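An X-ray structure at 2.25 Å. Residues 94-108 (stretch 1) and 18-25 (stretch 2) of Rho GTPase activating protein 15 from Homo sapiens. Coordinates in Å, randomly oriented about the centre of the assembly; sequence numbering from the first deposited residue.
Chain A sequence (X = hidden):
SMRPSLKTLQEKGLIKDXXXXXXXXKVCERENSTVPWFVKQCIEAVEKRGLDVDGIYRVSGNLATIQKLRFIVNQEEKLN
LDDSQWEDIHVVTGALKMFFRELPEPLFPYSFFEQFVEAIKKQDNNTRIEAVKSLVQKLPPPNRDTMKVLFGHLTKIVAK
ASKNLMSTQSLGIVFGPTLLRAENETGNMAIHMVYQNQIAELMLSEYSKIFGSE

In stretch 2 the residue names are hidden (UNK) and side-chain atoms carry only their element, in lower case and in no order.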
# COMPACT_ATOMS: atom_id res chain seq x y z
N GLY A 94 7.14 0.18 7.03
CA GLY A 94 8.08 0.44 5.94
C GLY A 94 8.11 -0.64 4.88
O GLY A 94 8.18 -0.36 3.70
N ALA A 95 8.02 -1.89 5.30
CA ALA A 95 8.04 -3.02 4.39
C ALA A 95 6.73 -3.10 3.62
O ALA A 95 6.73 -3.38 2.43
CB ALA A 95 8.35 -4.36 5.18
N LEU A 96 5.61 -2.81 4.28
CA LEU A 96 4.32 -2.74 3.59
C LEU A 96 4.36 -1.68 2.50
O LEU A 96 4.03 -1.96 1.36
CB LEU A 96 3.18 -2.40 4.56
CG LEU A 96 1.77 -2.60 3.98
CD1 LEU A 96 1.68 -4.01 3.40
CD2 LEU A 96 0.63 -2.35 5.08
N LYS A 97 4.83 -0.48 2.84
CA LYS A 97 4.89 0.60 1.86
C LYS A 97 5.83 0.28 0.72
O LYS A 97 5.54 0.60 -0.43
CB LYS A 97 5.32 1.91 2.53
CG LYS A 97 4.24 2.54 3.43
CD LYS A 97 4.70 3.90 3.95
CE LYS A 97 5.92 3.81 4.89
NZ LYS A 97 6.27 5.14 5.39
N MET A 98 6.97 -0.33 1.05
CA MET A 98 7.95 -0.78 0.04
C MET A 98 7.34 -1.79 -0.94
O MET A 98 7.67 -1.77 -2.12
CB MET A 98 9.19 -1.41 0.72
CG MET A 98 10.23 -1.87 -0.26
SD MET A 98 11.77 -2.48 0.45
CE MET A 98 12.52 -0.90 0.89
N PHE A 99 6.48 -2.67 -0.43
CA PHE A 99 5.76 -3.62 -1.27
C PHE A 99 4.93 -2.87 -2.29
O PHE A 99 5.04 -3.13 -3.48
CB PHE A 99 4.88 -4.56 -0.41
CG PHE A 99 3.98 -5.47 -1.23
CD1 PHE A 99 4.49 -6.64 -1.80
CD2 PHE A 99 2.65 -5.14 -1.44
CE1 PHE A 99 3.70 -7.45 -2.53
CE2 PHE A 99 1.82 -5.95 -2.23
CZ PHE A 99 2.32 -7.10 -2.74
N PHE A 100 4.14 -1.91 -1.83
CA PHE A 100 3.31 -1.14 -2.76
C PHE A 100 4.12 -0.29 -3.74
O PHE A 100 3.76 -0.15 -4.92
CB PHE A 100 2.32 -0.30 -2.00
CG PHE A 100 1.19 -1.10 -1.43
CD1 PHE A 100 1.10 -1.33 -0.05
CD2 PHE A 100 0.23 -1.66 -2.26
CE1 PHE A 100 0.08 -2.09 0.47
CE2 PHE A 100 -0.81 -2.39 -1.75
CZ PHE A 100 -0.89 -2.61 -0.39
N ARG A 101 5.25 0.26 -3.27
CA ARG A 101 6.14 1.05 -4.12
C ARG A 101 6.84 0.19 -5.18
O ARG A 101 7.16 0.70 -6.23
CB ARG A 101 7.20 1.84 -3.30
CG ARG A 101 6.65 3.10 -2.61
CD ARG A 101 7.57 3.60 -1.45
NE ARG A 101 6.86 4.58 -0.62
CZ ARG A 101 7.15 4.89 0.65
NH1 ARG A 101 8.17 4.34 1.29
NH2 ARG A 101 6.41 5.79 1.29
N GLU A 102 7.08 -1.08 -4.87
CA GLU A 102 7.84 -1.96 -5.78
C GLU A 102 6.94 -2.71 -6.76
O GLU A 102 7.44 -3.33 -7.64
CB GLU A 102 8.77 -2.90 -4.96
CG GLU A 102 9.93 -3.42 -5.78
CD GLU A 102 10.96 -4.14 -4.97
OE1 GLU A 102 11.05 -3.91 -3.75
OE2 GLU A 102 11.70 -4.95 -5.57
N LEU A 103 5.61 -2.64 -6.61
CA LEU A 103 4.70 -3.24 -7.58
C LEU A 103 5.07 -2.67 -8.92
O LEU A 103 5.36 -1.51 -8.98
CB LEU A 103 3.27 -2.86 -7.23
CG LEU A 103 2.68 -3.57 -6.00
CD1 LEU A 103 1.27 -3.10 -5.73
CD2 LEU A 103 2.68 -5.02 -6.25
N PRO A 104 5.13 -3.48 -9.99
CA PRO A 104 5.43 -2.85 -11.29
C PRO A 104 4.39 -1.84 -11.77
O PRO A 104 4.71 -0.98 -12.58
CB PRO A 104 5.50 -4.04 -12.26
CG PRO A 104 4.78 -5.13 -11.60
CD PRO A 104 4.97 -4.93 -10.11
N GLU A 105 3.14 -2.01 -11.35
CA GLU A 105 2.08 -1.06 -11.64
C GLU A 105 1.54 -0.70 -10.25
O GLU A 105 1.50 -1.55 -9.36
CB GLU A 105 0.99 -1.70 -12.51
CG GLU A 105 -0.05 -0.69 -13.02
CD GLU A 105 -1.24 -1.32 -13.76
OE1 GLU A 105 -1.52 -2.54 -13.59
OE2 GLU A 105 -1.91 -0.57 -14.50
N PRO A 106 1.21 0.59 -10.04
CA PRO A 106 0.62 0.94 -8.75
C PRO A 106 -0.74 0.29 -8.44
O PRO A 106 -1.45 -0.14 -9.35
CB PRO A 106 0.54 2.49 -8.79
CG PRO A 106 0.85 2.90 -10.18
CD PRO A 106 1.46 1.75 -10.91
N LEU A 107 -1.11 0.27 -7.15
CA LEU A 107 -2.40 -0.27 -6.72
C LEU A 107 -3.56 0.35 -7.51
O LEU A 107 -4.51 -0.33 -7.89
CB LEU A 107 -2.62 -0.05 -5.22
CG LEU A 107 -3.88 -0.66 -4.57
CD1 LEU A 107 -3.95 -2.16 -4.78
CD2 LEU A 107 -3.96 -0.31 -3.05
N PHE A 108 -3.46 1.66 -7.72
CA PHE A 108 -4.39 2.38 -8.57
C PHE A 108 -3.84 2.29 -9.98
O PHE A 108 -2.82 2.95 -10.28
CB PHE A 108 -4.45 3.85 -8.13
CG PHE A 108 -5.21 4.08 -6.86
CD1 PHE A 108 -4.66 3.70 -5.63
CD2 PHE A 108 -6.45 4.67 -6.88
CE1 PHE A 108 -5.35 3.91 -4.45
CE2 PHE A 108 -7.15 4.86 -5.72
CZ PHE A 108 -6.60 4.50 -4.50
N UNK A 18 10.70 -13.60 -5.45
CA UNK A 18 9.40 -14.11 -5.82
C UNK A 18 8.26 -13.07 -5.71
O UNK A 18 7.42 -13.03 -6.59
c UNK A 18 7.97 -16.19 -5.50
c UNK A 18 9.09 -15.34 -4.95
c UNK A 18 8.27 -16.74 -6.88
n UNK A 18 7.40 -16.43 -7.84
o UNK A 18 9.27 -17.41 -7.08
N UNK A 19 8.26 -12.24 -4.65
CA UNK A 19 7.07 -11.44 -4.29
C UNK A 19 7.22 -9.97 -4.65
O UNK A 19 6.35 -9.38 -5.30
c UNK A 19 5.50 -13.76 -2.97
c UNK A 19 6.74 -11.53 -2.77
c UNK A 19 6.60 -12.99 -2.30
c UNK A 19 5.45 -10.78 -2.45
N UNK A 20 8.29 -9.36 -4.17
CA UNK A 20 8.47 -7.92 -4.34
C UNK A 20 8.86 -7.71 -5.80
O UNK A 20 9.67 -8.47 -6.34
c UNK A 20 9.08 -5.87 -1.44
c UNK A 20 9.07 -7.15 -1.99
c UNK A 20 8.26 -6.73 0.67
c UNK A 20 8.67 -5.67 -0.09
c UNK A 20 8.24 -7.98 0.15
c UNK A 20 9.54 -7.38 -3.41
c UNK A 20 8.67 -8.21 -1.19
N UNK A 21 8.24 -6.71 -6.43
CA UNK A 21 8.49 -6.36 -7.82
C UNK A 21 7.64 -7.12 -8.83
O UNK A 21 7.81 -6.91 -10.03
N UNK A 22 6.79 -8.04 -8.37
CA UNK A 22 5.85 -8.75 -9.24
C UNK A 22 4.54 -7.98 -9.24
O UNK A 22 4.16 -7.39 -8.23
c UNK A 22 5.61 -10.20 -8.77
o UNK A 22 6.79 -10.98 -8.76
N UNK A 23 3.82 -8.04 -10.36
CA UNK A 23 2.49 -7.45 -10.47
C UNK A 23 1.61 -7.98 -9.37
O UNK A 23 1.67 -9.17 -9.04
n UNK A 23 -0.54 -6.84 -11.84
c UNK A 23 1.82 -7.77 -11.83
n UNK A 23 -0.37 -5.04 -12.99
c UNK A 23 0.88 -5.61 -12.94
c UNK A 23 0.78 -6.76 -12.23
c UNK A 23 -1.21 -5.81 -12.32
N UNK A 24 0.76 -7.12 -8.82
CA UNK A 24 -0.26 -7.51 -7.84
C UNK A 24 -1.02 -8.75 -8.34
O UNK A 24 -1.29 -9.66 -7.58
c UNK A 24 -2.36 -6.55 -6.56
c UNK A 24 -1.24 -6.33 -7.60
c UNK A 24 -3.35 -5.43 -6.60
c UNK A 24 -1.78 -6.78 -5.15
N UNK A 25 -1.30 -8.80 -9.63
CA UNK A 25 -2.10 -9.87 -10.24
C UNK A 25 -1.40 -11.20 -10.28
O UNK A 25 -2.04 -12.23 -10.12
n UNK A 25 -4.60 -6.46 -11.19
n UNK A 25 -4.19 -7.89 -12.72
c UNK A 25 -3.71 -7.36 -10.67
c UNK A 25 -2.54 -9.46 -11.64
c UNK A 25 -4.88 -6.81 -12.44
c UNK A 25 -3.43 -8.26 -11.64
O HOH W 1 12.44 -6.80 -7.41
O HOH W 2 6.11 -5.42 -4.82
O HOH W 3 0.55 -4.09 -9.62

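Position 18 carries three carbons in a row, the third bearing one oxygen and one nitrogen, and its side chain stays out of reach of stretch 1. A primary amide on a two-carbon stalk is glutamine, Q18. A polar amide is at home at this partly exposed position, where stretch 1 sets no demand.

Position 19 has four carbons, forked at the first, with one arm two carbons long; one of the carbons lies 3.8 Å from CE1 of F99, at the edge of that ring. That is isoleucine, I19. The contact is made by its CG2, in a buried place that suits a purely apolar side chain.

At position 20 one carbon leads to a ring of six carbons with no heteroatom. The edge of F99 points at the face of this ring, with the ring centroids 5.7 Å apart and the planes at 86°, while M98, A95 and E102 lie around its edge. The residue is phenylalanine, F20, and it gives up more area to the other stretch than any other residue here. Around the edge of F20, its CE2 lies 4.1 Å from CG of M98 and 3.9 Å from O of A95, while CD2 is 3.6 Å from OE1 of E102. Aromatic C-H groups carry a slight positive charge, so oxygens are tolerable company at a ring edge.

Position 21 has no side-chain atoms, and its bare CA approaches O of E102 to 3.2 Å in a nearly straight CA-H...O contact. It is glycine, G21. Its phi of 88° favours glycine, and an ideal CB would stand only 3.5 Å from OE2 of E102.

Position 22 shows one carbon and then one oxygen. The side chain points away from stretch 1; the backbone faces the partner instead, O lying 3.2 Å from CD of P104. This is serine, S22. Its OG donates to O of Q18 at 3.1 Å, a use for the hydroxyl within its own stretch. A type II turn runs from I19 to S22, with a weak bond from N of S22 to O of I19 at 3.4 Å.

Position 23 has one carbon followed by a five-membered ring of three carbons and two nitrogens, one nitrogen lying 2.8 Å from OE1 of E105; CG of P104 is 3.3 Å from the backbone N. This is histidine, H23. The two nitrogens do different work: NE2 donates to OE1 of E105, whereas ND1 accepts from the backbone N of position 25 at 3.1 Å, capping the helix that follows.

Position 24 has four carbons, forked at the second; one of them lies 3.8 Å from CD1 of L107, and CB is 4.3 Å from CD2 of L103. That is leucine, L24. Its CD2 meets L107, so a branched, wholly apolar chain suits this buried spot.

Position 25 again has one carbon and a five-membered ring with two nitrogens, without close contact to stretch 1: a second histidine, H25. A polar ring suits this partly exposed place, its NE2 being hydrogen-bonded elsewhere in the structure.

The contact thus joins two apolar patches, F99 with I19 and F20, and L103 and L107 with L24, through a tight turn whose glycine lets the backbones come close. The H23–E105 bond is the only direct hydrogen bond across. Waters link N of G21 to O of F99, and N of L24 to O of E105, satisfying polar backbone groups where the chains do not pair directly.

Stretch 2 (18-25) QIFGSHLH
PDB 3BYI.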